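RRNA methyltransferase (Streptomyces viridochromogenes, PDB 1O9G) methylates N1 of guanine-2535 in 23S ribosomal RNA, using S-adenosyl-L-methionine as methyl donor, and thereby confers resistance to the orthosomycin antibiotic avilamycin. Local coordinates at residues D12-S24 and E126-L138. The protein carries 3 engineered substitutions. Sequence-based numbering, arbitrary orientation.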
loop_
_atom_site.group_PDB
_atom_site.type_symbol
_atom_site.label_atom_id
_atom_site.label_comp_id
_atom_site.label_asym_id
_atom_site.label_seq_id
_atom_site.Cartn_x
_atom_site.Cartn_y
_atom_site.Cartn_z
ATOM N N ASP A 12 3.416 18.358 -4.289
ATOM C CA ASP A 12 4.192 18.550 -3.073
ATOM C C ASP A 12 3.865 17.392 -2.131
ATOM O O ASP A 12 2.939 17.484 -1.317
ATOM C CB ASP A 12 3.847 19.892 -2.422
ATOM C CG ASP A 12 4.406 20.026 -1.017
ATOM O OD1 ASP A 12 3.739 20.662 -0.172
ATOM O OD2 ASP A 12 5.495 19.522 -0.669
ATOM N N SER A 13 4.617 16.301 -2.253
ATOM C CA SER A 13 4.385 15.112 -1.426
ATOM C C SER A 13 5.374 15.030 -0.262
ATOM O O SER A 13 5.612 13.947 0.282
ATOM C CB SER A 13 4.473 13.840 -2.280
ATOM O OG SER A 13 5.819 13.447 -2.485
ATOM N N SER A 14 5.929 16.175 0.123
ATOM C CA SER A 14 7.035 16.222 1.064
ATOM C C SER A 14 6.585 15.765 2.470
ATOM O O SER A 14 7.342 15.129 3.180
ATOM C CB SER A 14 7.718 17.606 1.054
ATOM O OG SER A 14 6.912 18.642 1.592
ATOM N N ASP A 15 5.346 16.057 2.856
ATOM C CA ASP A 15 4.887 15.692 4.186
ATOM C C ASP A 15 4.795 14.177 4.357
ATOM O O ASP A 15 4.872 13.690 5.478
ATOM C CB ASP A 15 3.510 16.264 4.510
ATOM C CG ASP A 15 3.521 17.757 4.665
ATOM O OD1 ASP A 15 4.616 18.379 4.665
ATOM O OD2 ASP A 15 2.460 18.404 4.761
ATOM N N LEU A 16 4.617 13.448 3.258
ATOM C CA LEU A 16 4.520 11.987 3.265
ATOM C C LEU A 16 5.861 11.283 3.023
ATOM O O LEU A 16 5.916 10.070 2.936
ATOM C CB LEU A 16 3.441 11.507 2.268
ATOM C CG LEU A 16 2.009 11.865 2.670
ATOM C CD1 LEU A 16 1.081 11.661 1.441
ATOM C CD2 LEU A 16 1.549 11.101 3.866
ATOM N N ALA A 17 6.943 12.039 2.949
ATOM C CA ALA A 17 8.248 11.472 2.669
ATOM C C ALA A 17 8.646 10.479 3.752
ATOM O O ALA A 17 8.420 10.678 4.928
ATOM C CB ALA A 17 9.309 12.553 2.564
ATOM N N CYS A 18 9.286 9.403 3.353
ATOM C CA CYS A 18 9.691 8.418 4.317
ATOM C C CYS A 18 10.765 8.980 5.261
ATOM O O CYS A 18 11.726 9.616 4.823
ATOM C CB CYS A 18 10.155 7.199 3.574
ATOM S SG CYS A 18 10.313 5.726 4.583
ATOM N N GLY A 19 10.580 8.798 6.563
ATOM C CA GLY A 19 11.511 9.269 7.568
ATOM C C GLY A 19 11.254 10.666 8.122
ATOM O O GLY A 19 12.044 11.187 8.920
ATOM N N VAL A 20 10.172 11.294 7.688
ATOM C CA VAL A 20 9.779 12.600 8.197
ATOM C C VAL A 20 8.694 12.356 9.241
ATOM O O VAL A 20 8.980 12.351 10.436
ATOM C CB VAL A 20 9.337 13.548 7.043
ATOM C CG1 VAL A 20 8.816 14.902 7.568
ATOM C CG2 VAL A 20 10.478 13.730 6.074
ATOM N N VAL A 21 7.477 12.032 8.809
ATOM C CA VAL A 21 6.413 11.609 9.716
ATOM C C VAL A 21 6.290 10.065 9.676
ATOM O O VAL A 21 6.388 9.359 10.700
ATOM C CB VAL A 21 5.076 12.283 9.384
ATOM C CG1 VAL A 21 3.967 11.860 10.401
ATOM C CG2 VAL A 21 5.254 13.816 9.354
ATOM N N LEU A 22 6.043 9.553 8.481
ATOM C CA LEU A 22 6.034 8.126 8.228
ATOM C C LEU A 22 7.411 7.547 8.485
ATOM O O LEU A 22 8.441 8.222 8.356
ATOM C CB LEU A 22 5.503 7.827 6.826
ATOM C CG LEU A 22 3.992 7.945 6.670
ATOM C CD1 LEU A 22 3.417 9.329 6.918
ATOM C CD2 LEU A 22 3.502 7.437 5.282
ATOM N N HIS A 23 7.410 6.284 8.855
ATOM C CA HIS A 23 8.582 5.612 9.398
ATOM C C HIS A 23 9.344 4.846 8.345
ATOM O O HIS A 23 8.739 4.149 7.527
ATOM C CB HIS A 23 8.155 4.651 10.494
ATOM C CG HIS A 23 7.604 5.341 11.693
ATOM N ND1 HIS A 23 6.260 5.463 11.956
ATOM C CD2 HIS A 23 8.241 5.979 12.696
ATOM C CE1 HIS A 23 6.099 6.124 13.092
ATOM N NE2 HIS A 23 7.282 6.435 13.562
ATOM N N SER A 24 10.676 5.028 8.394
ATOM C CA SER A 24 11.640 4.373 7.507
ATOM C C SER A 24 12.249 3.153 8.186
ATOM O O SER A 24 12.285 3.061 9.404
ATOM C CB SER A 24 12.756 5.368 7.102
ATOM O OG SER A 24 13.387 5.930 8.239
ATOM N N GLU A 126 10.592 20.598 11.109
ATOM C CA GLU A 126 10.038 20.372 9.770
ATOM C C GLU A 126 9.106 19.147 9.841
ATOM O O GLU A 126 7.992 19.181 9.309
ATOM C CB GLU A 126 11.142 20.170 8.719
ATOM C CG GLU A 126 11.919 21.436 8.324
ATOM C CD GLU A 126 13.040 21.186 7.299
ATOM O OE1 GLU A 126 14.043 20.503 7.620
ATOM O OE2 GLU A 126 12.938 21.672 6.167
ATOM N N ALA A 127 9.515 18.108 10.559
ATOM C CA ALA A 127 8.714 16.906 10.670
ATOM C C ALA A 127 7.489 17.122 11.562
ATOM O O ALA A 127 6.420 16.596 11.285
ATOM C CB ALA A 127 9.543 15.750 11.189
ATOM N N ALA A 128 7.638 17.852 12.663
ATOM C CA ALA A 128 6.504 18.114 13.550
ATOM C C ALA A 128 5.416 18.861 12.798
ATOM O O ALA A 128 4.264 18.489 12.916
ATOM C CB ALA A 128 6.940 18.880 14.786
ATOM N N GLN A 129 5.769 19.883 12.018
ATOM C CA GLN A 129 4.792 20.636 11.232
ATOM C C GLN A 129 4.144 19.770 10.145
ATOM O O GLN A 129 2.962 19.931 9.863
ATOM C CB GLN A 129 5.406 21.929 10.648
ATOM C CG GLN A 129 6.501 21.816 9.532
ATOM C CD GLN A 129 7.120 23.161 9.133
ATOM O OE1 GLN A 129 8.196 23.520 9.619
ATOM N NE2 GLN A 129 6.447 23.906 8.252
ATOM N N ALA A 130 4.904 18.866 9.541
ATOM C CA ALA A 130 4.345 17.939 8.557
ATOM C C ALA A 130 3.279 17.053 9.229
ATOM O O ALA A 130 2.223 16.781 8.659
ATOM C CB ALA A 130 5.440 17.095 7.909
ATOM N N ALA A 131 3.546 16.607 10.449
ATOM C CA ALA A 131 2.590 15.742 11.170
ATOM C C ALA A 131 1.323 16.516 11.494
ATOM O O ALA A 131 0.236 15.958 11.402
ATOM C CB ALA A 131 3.208 15.189 12.441
ATOM N N ARG A 132 1.466 17.789 11.871
ATOM C CA ARG A 132 0.327 18.654 12.134
ATOM C C ARG A 132 -0.517 18.805 10.866
ATOM O O ARG A 132 -1.731 18.657 10.932
ATOM C CB ARG A 132 0.777 20.033 12.624
ATOM C CG ARG A 132 -0.343 21.053 12.685
ATOM C CD ARG A 132 0.129 22.465 13.035
ATOM N NE ARG A 132 1.108 23.004 12.075
ATOM C CZ ARG A 132 0.806 23.433 10.841
ATOM N NH1 ARG A 132 -0.442 23.368 10.374
ATOM N NH2 ARG A 132 1.760 23.920 10.050
ATOM N N ARG A 133 0.108 19.085 9.729
ATOM C CA ARG A 133 -0.629 19.254 8.479
ATOM C C ARG A 133 -1.352 17.965 8.065
ATOM O O ARG A 133 -2.531 18.003 7.638
ATOM C CB ARG A 133 0.255 19.740 7.345
ATOM C CG ARG A 133 0.734 21.183 7.475
ATOM C CD ARG A 133 1.401 21.665 6.224
ATOM N NE ARG A 133 2.688 21.003 6.031
ATOM C CZ ARG A 133 3.858 21.456 6.466
ATOM N NH1 ARG A 133 3.971 22.626 7.078
ATOM N NH2 ARG A 133 4.952 20.744 6.261
ATOM N N LEU A 134 -0.686 16.839 8.224
ATOM C CA LEU A 134 -1.298 15.552 7.883
ATOM C C LEU A 134 -2.506 15.303 8.778
ATOM O O LEU A 134 -3.503 14.761 8.306
ATOM C CB LEU A 134 -0.281 14.385 7.972
ATOM C CG LEU A 134 0.800 14.366 6.901
ATOM C CD1 LEU A 134 1.836 13.291 7.268
ATOM C CD2 LEU A 134 0.196 14.115 5.533
ATOM N N ARG A 135 -2.395 15.607 10.063
ATOM C CA ARG A 135 -3.518 15.471 10.996
ATOM C C ARG A 135 -4.691 16.357 10.601
ATOM O O ARG A 135 -5.832 15.912 10.635
ATOM C CB ARG A 135 -3.123 15.748 12.436
ATOM C CG ARG A 135 -4.257 15.619 13.437
ATOM C CD ARG A 135 -3.887 15.805 14.897
ATOM N NE ARG A 135 -2.887 16.838 15.105
ATOM C CZ ARG A 135 -3.097 18.137 15.034
ATOM N NH1 ARG A 135 -4.312 18.623 14.809
ATOM N NH2 ARG A 135 -2.072 18.964 15.230
ATOM N N GLU A 136 -4.420 17.598 10.233
ATOM C CA GLU A 136 -5.471 18.514 9.826
ATOM C C GLU A 136 -6.200 18.006 8.573
ATOM O O GLU A 136 -7.429 18.062 8.519
ATOM C CB GLU A 136 -4.933 19.940 9.639
ATOM C CG GLU A 136 -4.412 20.540 10.943
ATOM C CD GLU A 136 -3.639 21.835 10.767
ATOM O OE1 GLU A 136 -3.219 22.153 9.627
ATOM O OE2 GLU A 136 -3.457 22.530 11.791
ATOM N N ARG A 137 -5.468 17.500 7.590
ATOM C CA ARG A 137 -6.073 16.907 6.404
ATOM C C ARG A 137 -6.872 15.640 6.752
ATOM O O ARG A 137 -8.008 15.503 6.298
ATOM C CB ARG A 137 -5.028 16.632 5.297
ATOM C CG ARG A 137 -4.544 17.890 4.613
ATOM C CD ARG A 137 -3.722 17.703 3.334
ATOM N NE ARG A 137 -2.375 17.156 3.540
ATOM C CZ ARG A 137 -1.284 17.872 3.833
ATOM N NH1 ARG A 137 -1.347 19.194 3.999
ATOM N NH2 ARG A 137 -0.105 17.268 3.957
ATOM N N LEU A 138 -6.327 14.786 7.602
ATOM C CA LEU A 138 -6.995 13.557 7.973
ATOM C C LEU A 138 -8.333 13.856 8.652
ATOM O O LEU A 138 -9.359 13.252 8.336
ATOM C CB LEU A 138 -6.107 12.687 8.869
ATOM C CG LEU A 138 -6.683 11.384 9.447
ATOM C CD1 LEU A 138 -6.963 10.416 8.315
ATOM C CD2 LEU A 138 -5.739 10.771 10.426
HETATM O O HOH W 1 1.165 20.340 2.668
#
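Asp15 and Ala130 bring their backbones to within 4.9 Å, CA to CA, where the irregular segment 12-24 lies against one face of helix 122-140, and Val20 approaches Ala127 almost as closely. The contact illustrates how a single acid can join two arginines one helical turn apart. Arg133 grips the Asp15 carboxylate side-on, NE giving a hydrogen bond to OD2 (2.9 Å) and NH2 a nearly straight one to OD1 (170°), both on the syn side but tilted out of the carboxylate plane. Arg137 takes the anti side of the same OD2 through NH2 (2.9 Å), its guanidinium nearly coplanar with the carboxylate. Bends at chi3, both near -70°, turn the two arginine ends toward the acid, and a water bonded to Asp15 OD2 weakly reaches Arg137 NH1. In this Rossmann-like methyltransferase the interface packs the segment leading toward helix 33-45 against a helix that belongs, in chain order, to the long helical connection from strand 77-84 to strand 147-151. Alongside the salt bridges, Val21 CG2 settles on Ala130 CB (3.6 Å) and Ala131 CB, while Leu134 CD2 meets Leu16 CD2 at 3.7 Å. Arg112 of helix 102-119 hydrogen-bonds Val20 O, beside which Ala127 CB packs.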